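Local atomic coordinates of protein LIN-41 (Caenorhabditis elegans, PDB entry 4UMG), a protein that controls the onset of developmental plasticity in the nematode as a TRIM-NHL protein that includes a filamin domain. Residues T26-Q31 / Y109-L114; F76-S79 / S83-E86; V87-R92 / V97-Y102. All blocks are in the same frame, centred on the assembly; numbering follows the deposited sequence.

Contact 1: residues T26-Q31 / Y109-L114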
# COMPACT_ATOMS: atom_id res chain seq x y z
N THR A 26 -5.16 -3.55 -9.61
CA THR A 26 -4.05 -4.15 -8.90
C THR A 26 -4.29 -4.07 -7.40
O THR A 26 -4.74 -3.03 -6.93
CB THR A 26 -2.76 -3.38 -9.31
OG1 THR A 26 -2.65 -3.44 -10.74
CG2 THR A 26 -1.50 -3.93 -8.66
N VAL A 27 -4.00 -5.16 -6.67
CA VAL A 27 -4.21 -5.22 -5.22
C VAL A 27 -2.88 -5.43 -4.45
O VAL A 27 -2.08 -6.29 -4.83
CB VAL A 27 -5.24 -6.34 -4.87
CG1 VAL A 27 -5.53 -6.36 -3.37
CG2 VAL A 27 -6.55 -6.16 -5.64
N ILE A 28 -2.68 -4.68 -3.36
CA ILE A 28 -1.51 -4.83 -2.49
C ILE A 28 -2.08 -5.08 -1.10
O ILE A 28 -3.00 -4.38 -0.69
CB ILE A 28 -0.59 -3.58 -2.52
CG1 ILE A 28 -0.12 -3.24 -3.96
CG2 ILE A 28 0.61 -3.76 -1.56
CD1 ILE A 28 0.46 -1.79 -4.03
N TYR A 29 -1.53 -6.07 -0.37
CA TYR A 29 -2.01 -6.37 0.97
C TYR A 29 -1.03 -5.86 2.00
O TYR A 29 0.17 -6.02 1.81
CB TYR A 29 -2.23 -7.88 1.15
CG TYR A 29 -3.39 -8.38 0.32
CD1 TYR A 29 -4.70 -8.19 0.73
CD2 TYR A 29 -3.17 -9.00 -0.91
CE1 TYR A 29 -5.77 -8.68 -0.02
CE2 TYR A 29 -4.23 -9.46 -1.69
CZ TYR A 29 -5.53 -9.29 -1.24
OH TYR A 29 -6.59 -9.75 -1.98
N VAL A 30 -1.54 -5.18 3.03
CA VAL A 30 -0.75 -4.58 4.12
C VAL A 30 -1.16 -5.21 5.47
O VAL A 30 -2.34 -5.34 5.77
CB VAL A 30 -0.88 -3.04 4.13
CG1 VAL A 30 -0.09 -2.40 5.27
CG2 VAL A 30 -0.44 -2.45 2.79
N GLN A 31 -0.17 -5.66 6.24
CA GLN A 31 -0.42 -6.29 7.52
C GLN A 31 -0.20 -5.23 8.58
O GLN A 31 0.92 -4.73 8.70
CB GLN A 31 0.57 -7.45 7.69
CG GLN A 31 0.34 -8.31 8.91
CD GLN A 31 -0.95 -9.06 8.86
OE1 GLN A 31 -1.98 -8.59 9.35
NE2 GLN A 31 -0.89 -10.30 8.39
N TYR A 109 5.84 3.93 -10.74
CA TYR A 109 4.89 4.48 -9.77
C TYR A 109 5.53 4.61 -8.39
O TYR A 109 6.49 3.91 -8.08
CB TYR A 109 3.65 3.56 -9.67
CG TYR A 109 2.71 3.69 -10.85
CD1 TYR A 109 3.11 3.33 -12.14
CD2 TYR A 109 1.40 4.14 -10.68
CE1 TYR A 109 2.24 3.42 -13.22
CE2 TYR A 109 0.54 4.28 -11.77
CZ TYR A 109 0.96 3.91 -13.04
OH TYR A 109 0.10 3.99 -14.08
N THR A 110 4.97 5.49 -7.56
CA THR A 110 5.45 5.69 -6.21
C THR A 110 4.35 5.28 -5.27
O THR A 110 3.21 5.69 -5.47
CB THR A 110 5.80 7.14 -5.95
OG1 THR A 110 6.68 7.59 -6.98
CG2 THR A 110 6.48 7.33 -4.61
N LEU A 111 4.69 4.51 -4.23
CA LEU A 111 3.72 4.09 -3.23
C LEU A 111 4.19 4.55 -1.89
O LEU A 111 5.37 4.39 -1.56
CB LEU A 111 3.66 2.56 -3.21
CG LEU A 111 2.85 1.90 -2.08
CD1 LEU A 111 1.35 2.21 -2.18
CD2 LEU A 111 3.09 0.40 -2.05
N ASN A 112 3.28 5.10 -1.10
CA ASN A 112 3.59 5.41 0.31
C ASN A 112 2.39 5.03 1.17
O ASN A 112 1.26 5.29 0.78
CB ASN A 112 4.06 6.88 0.53
CG ASN A 112 4.92 7.04 1.79
OD1 ASN A 112 5.10 6.09 2.54
ND2 ASN A 112 5.49 8.23 2.05
N ILE A 113 2.62 4.38 2.33
CA ILE A 113 1.53 4.01 3.23
C ILE A 113 1.95 4.52 4.60
O ILE A 113 3.06 4.22 5.04
CB ILE A 113 1.28 2.49 3.25
CG1 ILE A 113 1.05 1.94 1.82
CG2 ILE A 113 0.10 2.14 4.19
CD1 ILE A 113 1.50 0.43 1.68
N LEU A 114 1.10 5.37 5.21
CA LEU A 114 1.35 6.04 6.47
C LEU A 114 0.41 5.55 7.54
O LEU A 114 -0.80 5.51 7.33
CB LEU A 114 1.16 7.57 6.35
CG LEU A 114 1.81 8.34 5.19
CD1 LEU A 114 1.56 9.84 5.38
CD2 LEU A 114 3.29 8.12 5.10
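Leu-111 meets Ile-28 in the middle of the domain, and two residues on, Ile-113 meets Val-30; these two apolar pairs carry the whole contact. Leu-111 and Ile-28 reach toward each other tip to tip, methyl against methyl, with CD2 of Leu-111 and CD1 of Ile-28 4.0 Å apart. The gap spanned is wide, since the two CA atoms of Leu-111 and Ile-28 are 10.4 Å apart. Leu-111 also leans on Val-77, and Ile-28 on Met-127, so the pair is enclosed by other strands.

At Ile-113 the backbones come closer, with CA of Ile-113 8.9 Å from CA of Val-30. Here the two side chains pass alongside one another, pointing oppositely, and CD1 of Ile-113 lies against CG2 of Val-30 at 3.6 Å. The long branch of Ile-113 starts beside the backbone N (chi1 -54°), opposite the carbonyl carbon, and continues extended, which carries CD1 across the gap to the valine methyl. Val-30 is backed in turn by Val-97 on the adjoining strand.

No hydrogen bond joins the two segments: each strand has backbone partners elsewhere, Ile-28 with Leu-99 and Val-30 with Val-97, Thr-110 with Ile-78 and Asn-112 with Phe-76. Two strands running in the same general direction and meeting face to face through buried aliphatic side chains are characteristic of the core of the immunoglobulin-like beta sandwich of filamin repeats.

Contact 2: residues F76-S79 / S83-E86; sequences FVIS and STVE
Val-77 faces Val-85 across two antiparallel segments, the second only weakly bonded as a strand, and the joining is part direct, part through water. The carbonyl oxygen of Val-77 takes the amide of Val-85, N to O 2.9 Å, in a somewhat bent bond (150° at the hydrogen) whose donor sits tilted from the carbonyl plane. On the other side of the pair a water stands in for a direct bond: it accepts from Val-77 N at 3.0 Å and donates to Val-85 O at 2.6 Å. The two valine side chains cross at a slant, CG1 of Val-77 resting 3.9 Å from CB of Val-85, while Val-77 also packs on Leu-111 and both valines touch Tyr-101.

Ile-78 opposes Thr-84 as a non-hydrogen-bonded pair and packs on the reverse face of the sheet. Its chain turns back at chi2 (-53°), which brings CD1 over the threonine, 3.7 Å from Thr-84 CG2, while its other branch, CG2, lies beside Ser-83 O. An alanine here would lose both branches and is likely to leave the Thr-84 methyl without its apolar mate across the strands. These residues lie at the turn end of the beta hairpin formed by strands 73-78 and 84-91 of the filamin repeat.

Ser-79 makes the straightest bond of the contact: its amide points at Ser-83 O, 2.8 Å from Ser-79 N, with 173° at the hydrogen. The CA-H of Ile-78 also makes a CA-H...O contact with that oxygen. Ser-83 OG turns to Asp-81 OD1 within the turn, and CB of Ser-79 rests 3.8 Å from Val-85 CG2.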
# COMPACT_ATOMS: atom_id res chain seq x y z
N PHE A 76 -1.13 6.36 -0.58
CA PHE A 76 -1.23 7.04 -1.86
C PHE A 76 -0.31 6.42 -2.89
O PHE A 76 0.71 5.83 -2.55
CB PHE A 76 -1.08 8.54 -1.81
CG PHE A 76 0.22 8.94 -1.23
CD1 PHE A 76 1.36 9.03 -2.04
CD2 PHE A 76 0.31 9.36 0.09
CE1 PHE A 76 2.57 9.43 -1.50
CE2 PHE A 76 1.51 9.82 0.61
CZ PHE A 76 2.63 9.85 -0.19
N VAL A 77 -0.68 6.59 -4.15
CA VAL A 77 0.03 6.08 -5.29
C VAL A 77 0.12 7.24 -6.27
O VAL A 77 -0.88 7.95 -6.47
CB VAL A 77 -0.67 4.87 -5.93
CG1 VAL A 77 -0.09 4.53 -7.31
CG2 VAL A 77 -0.60 3.66 -5.01
N ILE A 78 1.34 7.50 -6.74
CA ILE A 78 1.63 8.55 -7.71
C ILE A 78 2.08 7.88 -8.96
O ILE A 78 2.95 7.01 -8.92
CB ILE A 78 2.72 9.51 -7.20
CG1 ILE A 78 2.44 9.92 -5.75
CG2 ILE A 78 2.84 10.70 -8.14
CD1 ILE A 78 0.91 10.55 -5.49
N SER A 79 1.53 8.32 -10.11
CA SER A 79 1.88 7.72 -11.36
C SER A 79 3.24 8.31 -11.86
O SER A 79 3.75 9.24 -11.23
CB SER A 79 0.73 7.94 -12.36
OG SER A 79 0.81 9.27 -12.82
N SER A 83 0.92 12.40 -11.24
CA SER A 83 -0.50 12.48 -10.92
C SER A 83 -0.85 11.48 -9.84
O SER A 83 -0.30 10.38 -9.82
CB SER A 83 -1.35 12.15 -12.16
OG SER A 83 -1.09 13.04 -13.24
N THR A 84 -1.80 11.86 -8.96
CA THR A 84 -2.29 10.96 -7.89
C THR A 84 -3.23 9.97 -8.54
O THR A 84 -3.93 10.29 -9.51
CB THR A 84 -3.02 11.72 -6.77
OG1 THR A 84 -4.12 12.42 -7.31
CG2 THR A 84 -2.12 12.69 -6.03
N VAL A 85 -3.22 8.75 -8.02
CA VAL A 85 -4.02 7.63 -8.51
C VAL A 85 -4.92 7.31 -7.35
O VAL A 85 -4.45 7.23 -6.22
CB VAL A 85 -3.05 6.46 -8.92
CG1 VAL A 85 -3.79 5.20 -9.31
CG2 VAL A 85 -2.11 6.91 -10.05
N GLU A 86 -6.21 7.07 -7.62
CA GLU A 86 -7.13 6.78 -6.52
C GLU A 86 -6.83 5.40 -5.91
O GLU A 86 -6.78 4.40 -6.63
CB GLU A 86 -8.58 6.84 -7.02
CG GLU A 86 -9.64 6.63 -5.95
CD GLU A 86 -9.86 7.72 -4.92
OE1 GLU A 86 -9.51 8.90 -5.18
OE2 GLU A 86 -10.46 7.41 -3.86
O HOH W 1 -3.23 8.20 -4.08

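Contact 3: residues V87-R92 / V97-Y102; sequences VTMTPR and VALSYY
Met-89 and Leu-99 run alongside each other on the closely packed face of this antiparallel hairpin. Leu-99 CD2 touches Met-89 CB at 3.7 Å, and Val-97, two residues before Leu-99, reaches the same carbon diagonally, its CG2 3.8 Å from Met-89 CB. Met-89 holds CG between its backbone N and carbonyl carbon (chi1 75°) and bends at its far end, so that CE returns toward Leu-99 CD2. Farther along, the Val-87 side chain runs askew to that of Leu-99, CG1 touching Leu-99 CB.

The face bearing Thr-88, Thr-90, Ala-98 and Ser-100 is looser and wetter. One water joins Thr-88 OG1 to Ser-100 O; another, 2.8 Å from Thr-90 OG1, donates to Ala-98 O and also bonds Ser-100 OG. Beneath them, four backbone bonds pair Thr-88 with Ser-100 and Thr-90 with Ala-98 in both directions, the Thr-90 N to Ala-98 O bond (3.0 Å) being nearly straight at 171°.

Strand 96-101 thus has strand 84-91 along one edge and strand 26-31 along the other, while Met-89 and Leu-99 both reach Ala-75 of strand 73-78.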
# COMPACT_ATOMS: atom_id res chain seq x y z
N VAL A 87 -6.61 5.37 -4.60
CA VAL A 87 -6.35 4.09 -3.89
C VAL A 87 -7.57 3.74 -3.05
O VAL A 87 -7.99 4.53 -2.23
CB VAL A 87 -5.07 4.16 -3.01
CG1 VAL A 87 -4.82 2.85 -2.28
CG2 VAL A 87 -3.86 4.54 -3.87
N THR A 88 -8.13 2.53 -3.23
CA THR A 88 -9.27 2.12 -2.42
C THR A 88 -8.74 1.22 -1.32
O THR A 88 -7.96 0.30 -1.60
CB THR A 88 -10.27 1.40 -3.33
OG1 THR A 88 -10.79 2.35 -4.26
CG2 THR A 88 -11.41 0.73 -2.54
N MET A 89 -9.13 1.48 -0.05
CA MET A 89 -8.70 0.63 1.04
C MET A 89 -9.90 -0.06 1.67
O MET A 89 -10.89 0.57 2.03
CB MET A 89 -7.77 1.33 2.04
CG MET A 89 -8.38 2.31 2.99
SD MET A 89 -7.12 2.59 4.27
CE MET A 89 -5.85 3.41 3.28
N THR A 90 -9.84 -1.38 1.61
CA THR A 90 -10.88 -2.28 2.12
C THR A 90 -10.35 -2.95 3.37
O THR A 90 -9.35 -3.68 3.25
CB THR A 90 -11.22 -3.31 1.02
OG1 THR A 90 -11.48 -2.63 -0.20
CG2 THR A 90 -12.40 -4.21 1.40
N PRO A 91 -11.03 -2.81 4.54
CA PRO A 91 -10.55 -3.53 5.73
C PRO A 91 -10.90 -5.00 5.61
O PRO A 91 -11.97 -5.36 5.08
CB PRO A 91 -11.33 -2.87 6.89
CG PRO A 91 -12.58 -2.35 6.26
CD PRO A 91 -12.24 -2.01 4.83
N ARG A 92 -9.97 -5.85 6.02
CA ARG A 92 -10.16 -7.30 6.00
C ARG A 92 -10.00 -7.81 7.42
O ARG A 92 -9.70 -7.03 8.32
CB ARG A 92 -9.18 -7.97 5.01
CG ARG A 92 -9.48 -7.65 3.54
CD ARG A 92 -10.68 -8.42 3.00
NE ARG A 92 -10.99 -8.05 1.62
CZ ARG A 92 -12.21 -7.75 1.17
NH1 ARG A 92 -13.25 -7.75 1.99
NH2 ARG A 92 -12.39 -7.43 -0.10
N VAL A 97 -5.28 -5.01 5.36
CA VAL A 97 -5.95 -4.00 4.56
C VAL A 97 -5.57 -4.26 3.09
O VAL A 97 -4.38 -4.41 2.78
CB VAL A 97 -5.70 -2.53 5.03
CG1 VAL A 97 -4.23 -2.16 4.97
CG2 VAL A 97 -6.54 -1.53 4.23
N ALA A 98 -6.56 -4.35 2.22
CA ALA A 98 -6.30 -4.52 0.79
C ALA A 98 -6.31 -3.12 0.16
O ALA A 98 -7.23 -2.35 0.43
CB ALA A 98 -7.38 -5.39 0.14
N LEU A 99 -5.23 -2.76 -0.58
CA LEU A 99 -5.10 -1.49 -1.27
C LEU A 99 -5.26 -1.76 -2.75
O LEU A 99 -4.57 -2.62 -3.28
CB LEU A 99 -3.72 -0.90 -1.02
CG LEU A 99 -3.36 -0.60 0.44
CD1 LEU A 99 -2.02 0.10 0.50
CD2 LEU A 99 -4.39 0.31 1.10
N SER A 100 -6.23 -1.12 -3.38
CA SER A 100 -6.50 -1.36 -4.80
C SER A 100 -6.31 -0.11 -5.61
O SER A 100 -6.69 0.98 -5.18
CB SER A 100 -7.92 -1.90 -5.00
OG SER A 100 -7.97 -3.22 -4.51
N TYR A 101 -5.66 -0.24 -6.77
CA TYR A 101 -5.45 0.89 -7.66
C TYR A 101 -5.43 0.45 -9.12
O TYR A 101 -5.24 -0.73 -9.41
CB TYR A 101 -4.19 1.69 -7.26
CG TYR A 101 -2.90 1.00 -7.65
CD1 TYR A 101 -2.37 -0.02 -6.86
CD2 TYR A 101 -2.18 1.40 -8.77
CE1 TYR A 101 -1.16 -0.63 -7.19
CE2 TYR A 101 -1.02 0.74 -9.16
CZ TYR A 101 -0.51 -0.28 -8.36
OH TYR A 101 0.65 -0.92 -8.71
N TYR A 102 -5.62 1.40 -10.04
CA TYR A 102 -5.67 1.09 -11.48
C TYR A 102 -4.59 1.91 -12.19
O TYR A 102 -4.76 3.12 -12.35
CB TYR A 102 -7.04 1.45 -12.01
CG TYR A 102 -7.26 1.08 -13.46
CD1 TYR A 102 -7.73 -0.18 -13.81
CD2 TYR A 102 -7.08 2.02 -14.47
CE1 TYR A 102 -7.98 -0.51 -15.14
CE2 TYR A 102 -7.39 1.71 -15.80
CZ TYR A 102 -7.85 0.45 -16.12
OH TYR A 102 -8.12 0.11 -17.43
O HOH W 2 -9.04 2.55 -6.42
O HOH W 3 -9.21 -2.47 -1.86

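In the fold
Contact 1 brings together the first and last of these segments along the chain; contacts 2 and 3 follow one another in the sequence between them. The centre of contact 1, about 1 Å from that of the chain, lies about 11 Å from the centre of contact 2 and 8 Å from that of contact 3; contacts 2 and 3 are about 13 Å apart. Strand 84-91 serves both hairpins, and backbone bonds tie each to contact 1: 73-78 to 107-115, and 96-101 to 26-31. Strand pairing can be followed from 26-31 to 107-115, though loose and partly water-bridged where 73-78 meets the broken strand 84-91, and contact 1 packs those ends together across the interior, closing the compact filamin domain.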